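Local coordinates for protein OS-9 homolog (Saccharomyces cerevisiae, PDB 2YMA) that acts as a lectin of endoplasmic reticulum quality control, recognising N-glycans on misfolded lumenal glycoproteins and targeting them for degradation, and forms a homodimer, at residues E33-M38 with N126-S131; E15-G20 with L66-V71. One frame throughout, in Å; residues are numbered along the deposited sequence.

Interaction 1 (E33-M38 with N126-S131); sequences ERDKLM and NGNFLS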
loop_
_atom_site.group_PDB
_atom_site.type_symbol
_atom_site.label_atom_id
_atom_site.label_comp_id
_atom_site.label_asym_id
_atom_site.label_seq_id
_atom_site.Cartn_x
_atom_site.Cartn_y
_atom_site.Cartn_z
ATOM N N GLU A 33 5.254 11.279 -12.278
ATOM C CA GLU A 33 4.119 10.364 -12.210
ATOM C C GLU A 33 4.551 8.903 -12.045
ATOM O O GLU A 33 5.728 8.563 -12.215
ATOM C CB GLU A 33 3.265 10.499 -13.468
ATOM C CG GLU A 33 2.764 11.904 -13.714
ATOM C CD GLU A 33 1.941 12.005 -14.978
ATOM O OE1 GLU A 33 1.526 10.947 -15.498
ATOM O OE2 GLU A 33 1.709 13.141 -15.449
ATOM N N ARG A 34 3.592 8.031 -11.733
ATOM C CA ARG A 34 3.947 6.679 -11.310
ATOM C C ARG A 34 3.913 5.618 -12.391
ATOM O O ARG A 34 3.216 5.742 -13.393
ATOM C CB ARG A 34 3.136 6.233 -10.097
ATOM C CG ARG A 34 1.684 6.454 -10.225
ATOM C CD ARG A 34 0.937 5.982 -8.993
ATOM N NE ARG A 34 -0.472 5.821 -9.341
ATOM C CZ ARG A 34 -1.408 6.716 -9.068
ATOM N NH1 ARG A 34 -1.098 7.816 -8.400
ATOM N NH2 ARG A 34 -2.658 6.506 -9.445
ATOM N N ASP A 35 4.701 4.574 -12.165
ATOM C CA ASP A 35 4.782 3.446 -13.064
ATOM C C ASP A 35 3.450 2.689 -13.030
ATOM O O ASP A 35 2.786 2.660 -12.004
ATOM C CB ASP A 35 5.958 2.544 -12.652
ATOM C CG ASP A 35 7.320 3.280 -12.682
ATOM O OD1 ASP A 35 7.601 4.024 -13.650
ATOM O OD2 ASP A 35 8.125 3.102 -11.741
ATOM N N LYS A 36 3.054 2.126 -14.174
ATOM C CA LYS A 36 1.863 1.291 -14.311
ATOM C C LYS A 36 2.298 -0.045 -14.882
ATOM O O LYS A 36 3.423 -0.180 -15.366
ATOM C CB LYS A 36 0.907 1.861 -15.359
ATOM C CG LYS A 36 -0.008 2.965 -14.949
ATOM C CD LYS A 36 -0.981 3.205 -16.104
ATOM C CE LYS A 36 -2.012 4.259 -15.765
ATOM N NZ LYS A 36 -2.903 4.516 -16.922
ATOM N N LEU A 37 1.380 -1.009 -14.879
ATOM C CA LEU A 37 1.583 -2.279 -15.574
ATOM C C LEU A 37 0.473 -2.491 -16.603
ATOM O O LEU A 37 -0.696 -2.161 -16.358
ATOM C CB LEU A 37 1.582 -3.460 -14.596
ATOM C CG LEU A 37 2.695 -3.483 -13.549
ATOM C CD1 LEU A 37 2.459 -4.579 -12.528
ATOM C CD2 LEU A 37 4.087 -3.567 -14.182
ATOM N N MET A 38 0.831 -3.061 -17.748
ATOM C CA MET A 38 -0.160 -3.307 -18.792
ATOM C C MET A 38 -0.217 -4.759 -19.244
ATOM O O MET A 38 0.790 -5.341 -19.673
ATOM C CB MET A 38 0.084 -2.420 -20.007
ATOM C CG MET A 38 -0.935 -2.662 -21.108
ATOM S SD MET A 38 -0.619 -1.667 -22.575
ATOM C CE MET A 38 0.954 -2.347 -23.120
ATOM N N ASN A 126 -0.551 9.890 -5.202
ATOM C CA ASN A 126 0.265 8.792 -4.680
ATOM C C ASN A 126 1.388 8.374 -5.621
ATOM O O ASN A 126 1.220 8.335 -6.835
ATOM C CB ASN A 126 -0.573 7.550 -4.384
ATOM C CG ASN A 126 -1.658 7.793 -3.345
ATOM O OD1 ASN A 126 -1.497 8.569 -2.403
ATOM N ND2 ASN A 126 -2.773 7.110 -3.516
ATOM N N GLY A 127 2.535 8.047 -5.041
ATOM C CA GLY A 127 3.546 7.304 -5.757
ATOM C C GLY A 127 3.237 5.813 -5.710
ATOM O O GLY A 127 2.131 5.412 -5.366
ATOM N N ASN A 128 4.227 5.002 -6.066
ATOM C CA ASN A 128 4.107 3.553 -6.095
ATOM C C ASN A 128 4.399 2.904 -4.747
ATOM O O ASN A 128 3.966 1.778 -4.495
ATOM C CB ASN A 128 5.063 2.959 -7.157
ATOM C CG ASN A 128 4.645 3.296 -8.588
ATOM O OD1 ASN A 128 5.262 4.143 -9.245
ATOM N ND2 ASN A 128 3.591 2.632 -9.077
ATOM N N PHE A 129 5.161 3.580 -3.894
ATOM C CA PHE A 129 5.507 3.003 -2.594
ATOM C C PHE A 129 4.589 3.445 -1.479
ATOM O O PHE A 129 4.347 4.630 -1.284
ATOM C CB PHE A 129 6.937 3.315 -2.197
ATOM C CG PHE A 129 7.953 2.571 -2.982
ATOM C CD1 PHE A 129 8.375 1.320 -2.578
ATOM C CD2 PHE A 129 8.500 3.126 -4.129
ATOM C CE1 PHE A 129 9.334 0.632 -3.314
ATOM C CE2 PHE A 129 9.464 2.454 -4.848
ATOM C CZ PHE A 129 9.876 1.205 -4.447
ATOM N N LEU A 130 4.067 2.466 -0.756
ATOM C CA LEU A 130 3.355 2.728 0.479
ATOM C C LEU A 130 4.391 2.769 1.610
ATOM O O LEU A 130 4.337 3.632 2.491
ATOM C CB LEU A 130 2.313 1.637 0.734
ATOM C CG LEU A 130 1.631 1.691 2.098
ATOM C CD1 LEU A 130 0.949 3.038 2.291
ATOM C CD2 LEU A 130 0.655 0.548 2.241
ATOM N N SER A 131 5.352 1.850 1.554
ATOM C CA SER A 131 6.371 1.749 2.578
ATOM C C SER A 131 7.610 1.022 2.049
ATOM O O SER A 131 7.549 0.321 1.036
ATOM C CB SER A 131 5.808 1.029 3.816
ATOM O OG SER A 131 5.813 -0.385 3.662
HETATM O O HOH W 1 8.144 2.394 -9.187
#
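N128 lays its side-chain amide against the backbone of D35 and pairs with both of that residue's peptide groups. N128 OD1 accepts from D35 N at 3.0 Å, the N-H arriving on a lone pair in the plane of the carboxamide. From the other branch, N128 ND2 donates to D35 O, also at 3.0 Å and nearly straight (164°). Two bonds from one flat group to one residue fix the rotation of the amide. ND2 also donates to L88 O of strand 84-92, the stronger polar partner of the N128 side chain. Buried N128, with these bonds, is the closely packed part of the contact; R34 CB lies near its OD1.

The R34 arm is well held too. Its CG is set between the backbone N and carbonyl carbon (chi1 49°), and from there the chain runs extended to NE. Its guanidinium meets N126 O edge-on and nearly in plane, R34 NH1 donating to N126 O at 2.8 Å; the same nitrogen also bonds N123 O, while R34 NH2 forms a salt bridge with E90. The looser side is G127 and the water by D35. Exposed G127 comes near the arm through its O, 3.9 Å from R34 CD. Beside the N128 amide, a water sits 2.7 Å from D35 OD2, which is also salt-bridged to R27; the water's link to N128 OD1 is weak.

N126 and L130 pack against F120 of the second subunit, which places the 126-131 turn at the dimer interface. A side-chain amide that satisfies the N-H and C=O of one residue, much as an adjoining strand would, here joins the residue entering strand 36-39 to the one entering strand 129-133, two strands of the same mixed sheet, in the Yos9 dimerization domain.

Interaction 2 (E15-G20 with L66-V71); sequences EPIFLG and LSLRLV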
loop_
_atom_site.group_PDB
_atom_site.type_symbol
_atom_site.label_atom_id
_atom_site.label_comp_id
_atom_site.label_asym_id
_atom_site.label_seq_id
_atom_site.Cartn_x
_atom_site.Cartn_y
_atom_site.Cartn_z
ATOM N N GLU A 15 6.656 4.962 -21.779
ATOM C CA GLU A 15 7.489 4.016 -22.512
ATOM C C GLU A 15 7.253 2.601 -21.991
ATOM O O GLU A 15 7.479 2.327 -20.811
ATOM C CB GLU A 15 8.966 4.382 -22.376
ATOM C CG GLU A 15 9.372 5.640 -23.134
ATOM C CD GLU A 15 9.169 5.502 -24.636
ATOM O OE1 GLU A 15 9.310 4.371 -25.166
ATOM O OE2 GLU A 15 8.860 6.525 -25.282
ATOM N N PRO A 16 6.790 1.697 -22.868
ATOM C CA PRO A 16 6.494 0.317 -22.469
ATOM C C PRO A 16 7.729 -0.568 -22.525
ATOM O O PRO A 16 8.438 -0.547 -23.510
ATOM C CB PRO A 16 5.474 -0.147 -23.520
ATOM C CG PRO A 16 5.460 0.932 -24.600
ATOM C CD PRO A 16 6.563 1.903 -24.305
ATOM N N ILE A 17 7.974 -1.324 -21.462
ATOM C CA ILE A 17 9.082 -2.261 -21.406
ATOM C C ILE A 17 8.518 -3.652 -21.118
ATOM O O ILE A 17 7.826 -3.870 -20.117
ATOM C CB ILE A 17 10.077 -1.875 -20.297
ATOM C CG1 ILE A 17 10.650 -0.476 -20.554
ATOM C CG2 ILE A 17 11.176 -2.921 -20.173
ATOM C CD1 ILE A 17 11.453 0.084 -19.384
ATOM N N PHE A 18 8.813 -4.583 -22.010
ATOM C CA PHE A 18 8.305 -5.944 -21.929
ATOM C C PHE A 18 8.872 -6.745 -20.756
ATOM O O PHE A 18 10.085 -6.966 -20.675
ATOM C CB PHE A 18 8.624 -6.673 -23.234
ATOM C CG PHE A 18 7.943 -7.996 -23.365
ATOM C CD1 PHE A 18 6.568 -8.096 -23.197
ATOM C CD2 PHE A 18 8.666 -9.143 -23.662
ATOM C CE1 PHE A 18 5.924 -9.312 -23.315
ATOM C CE2 PHE A 18 8.025 -10.372 -23.786
ATOM C CZ PHE A 18 6.652 -10.453 -23.617
ATOM N N LEU A 19 7.987 -7.197 -19.864
ATOM C CA LEU A 19 8.390 -8.032 -18.730
ATOM C C LEU A 19 8.175 -9.512 -19.042
ATOM O O LEU A 19 8.559 -10.403 -18.273
ATOM C CB LEU A 19 7.611 -7.644 -17.478
ATOM C CG LEU A 19 7.796 -6.200 -17.003
ATOM C CD1 LEU A 19 7.196 -6.027 -15.614
ATOM C CD2 LEU A 19 9.271 -5.841 -16.998
ATOM N N GLY A 20 7.544 -9.770 -20.177
ATOM C CA GLY A 20 7.212 -11.127 -20.550
ATOM C C GLY A 20 5.834 -11.526 -20.073
ATOM O O GLY A 20 5.181 -10.777 -19.344
ATOM N N LEU A 66 12.503 -6.575 -11.478
ATOM C CA LEU A 66 13.577 -6.454 -10.494
ATOM C C LEU A 66 14.985 -6.637 -11.075
ATOM O O LEU A 66 15.899 -5.871 -10.742
ATOM C CB LEU A 66 13.339 -7.412 -9.327
ATOM C CG LEU A 66 12.111 -7.024 -8.499
ATOM C CD1 LEU A 66 11.738 -8.104 -7.487
ATOM C CD2 LEU A 66 12.363 -5.695 -7.822
ATOM N N SER A 67 15.149 -7.641 -11.938
ATOM C CA SER A 67 16.412 -7.895 -12.640
ATOM C C SER A 67 16.849 -6.683 -13.436
ATOM O O SER A 67 18.034 -6.351 -13.493
ATOM C CB SER A 67 16.264 -9.080 -13.596
ATOM O OG SER A 67 15.912 -10.250 -12.878
ATOM N N LEU A 68 15.873 -6.034 -14.058
ATOM C CA LEU A 68 16.126 -4.856 -14.865
ATOM C C LEU A 68 16.468 -3.631 -14.011
ATOM O O LEU A 68 16.960 -2.622 -14.527
ATOM C CB LEU A 68 14.934 -4.584 -15.791
ATOM C CG LEU A 68 14.764 -5.616 -16.917
ATOM C CD1 LEU A 68 13.625 -5.259 -17.848
ATOM C CD2 LEU A 68 16.061 -5.734 -17.698
ATOM N N ARG A 69 16.231 -3.731 -12.703
ATOM C CA ARG A 69 16.441 -2.610 -11.785
ATOM C C ARG A 69 15.622 -1.372 -12.177
ATOM O O ARG A 69 16.100 -0.241 -12.071
ATOM C CB ARG A 69 17.930 -2.247 -11.691
ATOM C CG ARG A 69 18.772 -3.198 -10.855
ATOM C CD ARG A 69 20.268 -2.962 -11.098
ATOM N NE ARG A 69 20.839 -3.895 -12.069
ATOM C CZ ARG A 69 21.784 -3.579 -12.948
ATOM N NH1 ARG A 69 22.263 -2.345 -12.989
ATOM N NH2 ARG A 69 22.244 -4.493 -13.789
ATOM N N LEU A 70 14.385 -1.590 -12.609
ATOM C CA LEU A 70 13.533 -0.502 -13.078
ATOM C C LEU A 70 12.983 0.364 -11.950
ATOM O O LEU A 70 12.621 1.521 -12.171
ATOM C CB LEU A 70 12.367 -1.062 -13.900
ATOM C CG LEU A 70 12.768 -1.821 -15.157
ATOM C CD1 LEU A 70 11.540 -2.319 -15.862
ATOM C CD2 LEU A 70 13.576 -0.895 -16.056
ATOM N N VAL A 71 12.882 -0.181 -10.743
ATOM C CA VAL A 71 12.263 0.609 -9.692
ATOM C C VAL A 71 13.256 1.079 -8.643
ATOM O O VAL A 71 14.167 0.351 -8.220
ATOM C CB VAL A 71 10.998 -0.052 -9.024
ATOM C CG1 VAL A 71 10.268 -0.990 -9.961
ATOM C CG2 VAL A 71 11.334 -0.692 -7.722
#
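I17 and L70 each carry the first side-chain carbon, CG1 and CG respectively, beside the backbone N and anti to the carbonyl carbon (chi1 -60° and -61°), and the two side chains then reach for each other tip to tip. I17 CD1, at the end of an extended chain (chi2 170°), comes to 4.1 Å from L70 CD2. The other branch of the isoleucine, CG2, lies 4.1 Å from L68 CD1; here the two side chains run alongside in opposite directions instead of meeting at their ends. I17 is thus shared between two leucines, one methyl for each.

L19 joins from the buried side. Its CB leaves the backbone at a slant, yet the tip swings nearer, and CD2 rests 4.3 Å from L70 CD1, with L68 CD1 a little farther off. The same side chain packs on A61 and M65 of helix 52-67 and on F25 of the neighbouring strand.

What presents L68 and L70 on the same side is the end of the helix. R69, in positive phi, closes a Schellman motif, and its N bonds back to L66 O at 2.9 Å. The chain turns there, so that the leucines flanking R69 both look at strand 14-20: the turn that ends helix 52-67 packs on the edge strand of a mixed sheet.

No hydrogen bond crosses between the segments, and the nearest CA atoms, those of L19 and L68, stay 9.2 Å apart, which leaves the whole contact to methyl groups. The 66-71 segment has a polar tie to the sheet all the same, because L70 O accepts from R27 on strand 23-28. L68, exposed, marks the solvent margin, while F25 packs against L70 from the sheet.

Interactions 1 and 2 have centres 14 Å apart and reach the same mixed sheet. Both are partly buried, interaction 1 inward at N128 and open at G127, interaction 2 inward at L19 and exposed at L68. Interaction 1 is polar: side-chain amide, guanidinium and backbone groups join the start of strand 36-39 to the turn leading into strand 129-133, beside the second subunit. Interaction 2 is purely apolar, packs the turn that ends helix 52-67 on strand 14-20, and is touched by no other chain of the assembly. The two meet where L37 CD2 packs on L19 CD1 (4.2 Å). R27 serves both, as salt-bridge partner of D35 and donor to L70 O.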